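Local atomic coordinates of purine nucleoside phosphorylase (PDB entry 5KO5), a protein that catalyses the reversible phosphorolysis of purine nucleosides such as inosine and guanosine, giving the free base and ribose 1-phosphate, and here holds cytosine. Residues G73-V81 with K278-L286. Numbering follows the deposited sequence.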
loop_
_atom_site.group_PDB
_atom_site.type_symbol
_atom_site.label_atom_id
_atom_site.label_comp_id
_atom_site.label_asym_id
_atom_site.label_seq_id
_atom_site.Cartn_x
_atom_site.Cartn_y
_atom_site.Cartn_z
ATOM N N GLY A 73 30.512 12.639 17.041
ATOM C CA GLY A 73 31.184 13.506 17.998
ATOM C C GLY A 73 30.477 13.474 19.332
ATOM O O GLY A 73 29.812 12.494 19.671
ATOM N N SER A 74 30.618 14.563 20.081
ATOM C CA SER A 74 30.086 14.645 21.434
ATOM C C SER A 74 29.032 15.737 21.521
ATOM O O SER A 74 29.239 16.848 21.019
ATOM C CB SER A 74 31.200 14.922 22.450
ATOM O OG SER A 74 32.065 13.805 22.573
ATOM N N VAL A 75 27.909 15.416 22.157
ATOM C CA VAL A 75 26.886 16.388 22.521
ATOM C C VAL A 75 26.522 16.150 23.975
ATOM O O VAL A 75 26.169 15.026 24.352
ATOM C CB VAL A 75 25.627 16.261 21.645
ATOM C CG1 VAL A 75 24.512 17.144 22.203
ATOM C CG2 VAL A 75 25.939 16.622 20.206
ATOM N N GLY A 76 26.606 17.199 24.784
ATOM C CA GLY A 76 26.203 17.092 26.179
ATOM C C GLY A 76 26.914 15.998 26.941
ATOM O O GLY A 76 26.315 15.354 27.812
ATOM N N GLY A 77 28.184 15.766 26.626
ATOM C CA GLY A 77 28.959 14.745 27.298
ATOM C C GLY A 77 28.730 13.331 26.814
ATOM O O GLY A 77 29.313 12.400 27.382
ATOM N N ARG A 78 27.904 13.134 25.789
ATOM C CA ARG A 78 27.626 11.807 25.262
ATOM C C ARG A 78 28.117 11.708 23.824
ATOM O O ARG A 78 28.118 12.693 23.080
ATOM C CB ARG A 78 26.125 11.499 25.315
ATOM C CG ARG A 78 25.503 11.661 26.698
ATOM C CD ARG A 78 26.128 10.717 27.727
ATOM N NE ARG A 78 26.189 9.335 27.249
ATOM C CZ ARG A 78 25.214 8.441 27.392
ATOM N NH1 ARG A 78 24.080 8.771 27.997
ATOM N NH2 ARG A 78 25.372 7.210 26.923
ATOM N N LYS A 79 28.529 10.506 23.433
ATOM C CA LYS A 79 29.024 10.265 22.085
ATOM C C LYS A 79 27.848 9.904 21.190
ATOM O O LYS A 79 27.042 9.032 21.531
ATOM C CB LYS A 79 30.052 9.135 22.101
ATOM C CG LYS A 79 31.263 9.451 22.968
ATOM C CD LYS A 79 32.163 8.241 23.156
ATOM C CE LYS A 79 33.311 8.555 24.112
ATOM N NZ LYS A 79 34.161 7.363 24.382
ATOM N N ILE A 80 27.722 10.606 20.063
ATOM C CA ILE A 80 26.560 10.449 19.202
ATOM C C ILE A 80 27.001 10.268 17.756
ATOM O O ILE A 80 28.133 10.577 17.375
ATOM C CB ILE A 80 25.558 11.624 19.328
ATOM C CG1 ILE A 80 26.085 12.870 18.620
ATOM C CG2 ILE A 80 25.239 11.929 20.793
ATOM C CD1 ILE A 80 25.334 13.177 17.351
ATOM N N VAL A 81 26.078 9.745 16.950
ATOM C CA VAL A 81 26.228 9.673 15.501
ATOM C C VAL A 81 24.946 10.209 14.883
ATOM O O VAL A 81 23.848 9.813 15.285
ATOM C CB VAL A 81 26.530 8.239 15.013
ATOM C CG1 VAL A 81 25.514 7.230 15.556
ATOM C CG2 VAL A 81 26.575 8.188 13.495
ATOM N N LYS A 278 19.363 18.595 23.119
ATOM C CA LYS A 278 20.646 18.594 23.819
ATOM C C LYS A 278 20.465 18.183 25.276
ATOM O O LYS A 278 21.221 17.355 25.792
ATOM C CB LYS A 278 21.315 19.967 23.698
ATOM C CG LYS A 278 22.683 20.083 24.350
ATOM C CD LYS A 278 23.264 21.481 24.110
ATOM C CE LYS A 278 24.588 21.680 24.817
ATOM N NZ LYS A 278 25.116 23.057 24.587
ATOM N N GLU A 279 19.441 18.721 25.941
ATOM C CA GLU A 279 19.203 18.364 27.336
ATOM C C GLU A 279 18.746 16.915 27.472
ATOM O O GLU A 279 19.146 16.222 28.414
ATOM C CB GLU A 279 18.204 19.329 27.978
ATOM C CG GLU A 279 17.924 19.049 29.458
ATOM C CD GLU A 279 19.097 19.357 30.371
ATOM O OE1 GLU A 279 20.114 19.908 29.897
ATOM O OE2 GLU A 279 18.998 19.040 31.576
ATOM N N ILE A 280 17.912 16.434 26.546
ATOM C CA ILE A 280 17.539 15.019 26.558
ATOM C C ILE A 280 18.788 14.149 26.499
ATOM O O ILE A 280 18.946 13.201 27.277
ATOM C CB ILE A 280 16.559 14.697 25.416
ATOM C CG1 ILE A 280 15.199 15.356 25.670
ATOM C CG2 ILE A 280 16.405 13.178 25.258
ATOM C CD1 ILE A 280 14.276 15.346 24.456
ATOM N N ILE A 281 19.711 14.485 25.592
ATOM C CA ILE A 281 20.952 13.726 25.451
ATOM C C ILE A 281 21.744 13.719 26.758
ATOM O O ILE A 281 22.191 12.663 27.226
ATOM C CB ILE A 281 21.774 14.257 24.261
ATOM C CG1 ILE A 281 21.059 13.939 22.946
ATOM C CG2 ILE A 281 23.180 13.667 24.264
ATOM C CD1 ILE A 281 21.643 14.644 21.731
ATOM N N THR A 282 21.922 14.894 27.376
ATOM C CA THR A 282 22.680 14.954 28.627
ATOM C C THR A 282 22.006 14.166 29.742
ATOM O O THR A 282 22.684 13.677 30.654
ATOM C CB THR A 282 22.880 16.399 29.092
ATOM O OG1 THR A 282 21.679 16.876 29.710
ATOM C CG2 THR A 282 23.234 17.297 27.943
ATOM N N ARG A 283 20.681 14.034 29.691
ATOM C CA ARG A 283 19.925 13.409 30.769
ATOM C C ARG A 283 19.665 11.922 30.549
ATOM O O ARG A 283 19.186 11.250 31.470
ATOM C CB ARG A 283 18.603 14.155 30.982
ATOM C CG ARG A 283 18.780 15.607 31.424
ATOM C CD ARG A 283 18.809 15.738 32.939
ATOM N NE ARG A 283 17.508 15.438 33.525
ATOM C CZ ARG A 283 16.532 16.329 33.665
ATOM N NH1 ARG A 283 16.712 17.580 33.263
ATOM N NH2 ARG A 283 15.379 15.968 34.204
ATOM N N LEU A 284 19.968 11.397 29.365
ATOM C CA LEU A 284 19.761 9.984 29.095
ATOM C C LEU A 284 20.522 9.126 30.101
ATOM O O LEU A 284 21.611 9.506 30.551
ATOM C CB LEU A 284 20.244 9.650 27.686
ATOM C CG LEU A 284 19.274 10.159 26.633
ATOM C CD1 LEU A 284 19.761 9.873 25.227
ATOM C CD2 LEU A 284 17.916 9.547 26.879
ATOM N N PRO A 285 19.977 7.976 30.485
ATOM C CA PRO A 285 20.699 7.080 31.391
ATOM C C PRO A 285 21.983 6.568 30.754
ATOM O O PRO A 285 22.088 6.428 29.532
ATOM C CB PRO A 285 19.704 5.938 31.628
ATOM C CG PRO A 285 18.772 5.997 30.468
ATOM C CD PRO A 285 18.651 7.451 30.123
ATOM N N LEU A 286 22.975 6.293 31.606
ATOM C CA LEU A 286 24.244 5.761 31.126
ATOM C C LEU A 286 24.131 4.311 30.672
ATOM O O LEU A 286 25.018 3.827 29.961
ATOM C CB LEU A 286 25.318 5.888 32.207
ATOM C CG LEU A 286 25.658 7.300 32.688
ATOM C CD1 LEU A 286 26.632 7.242 33.856
ATOM C CD2 LEU A 286 26.227 8.140 31.554
HETATM O O HOH W 1 23.275 10.822 29.204
HETATM O O HOH W 2 22.952 5.089 26.612
#
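R78 and I281 bury the most surface where the hairpin 73-81 meets the end of helix 259-283. The R78 chain leans along the helix terminus: R78 CB lies 3.8 Å from I281 CG2, and R78 CG passes 3.5 Å from I281 O. Bends at chi2 (-61°) and chi3 (-49°) then carry the guanidinium past the last turn to the carbonyls of the following coil. R78 NH1 gives a weak hydrogen bond to P285 O (3.4 Å, N-H...O 150°). Water 1 lies in the guanidinium plane, doubtfully close to R78 NH1, and 2.9 Å from I281 O; water 2, also in the plane at the edge, accepts from R78 NH2 and makes a weak bond to P285 O. The poorly ordered L286 places CD2 over one face of the group, offset toward the rim. A salt bridge from NH2 to D28 fixes the other end of the guanidinium, and the carbonyls gathered near NH1 would suit its positive charge. Both branches of I281 reach V75. I281 CG2, anti to the backbone N, sits 3.3 Å from V75 O, while I281 CD1 meets V75 CG1 at 3.8 Å, the two side chains crossing at about a right angle. G76, in the type I' turn from V75 to R78, brings its backbone close to the helix: G76 CA lies 3.5 Å from T282 CG2, a tight carbon pair. T282 OG1 turns back to E279 O, leaving the methyl toward the glycine. The arrangement is a beta-hairpin packed against a C-terminal helix in the alpha/beta fold of the phosphorylase superfamily.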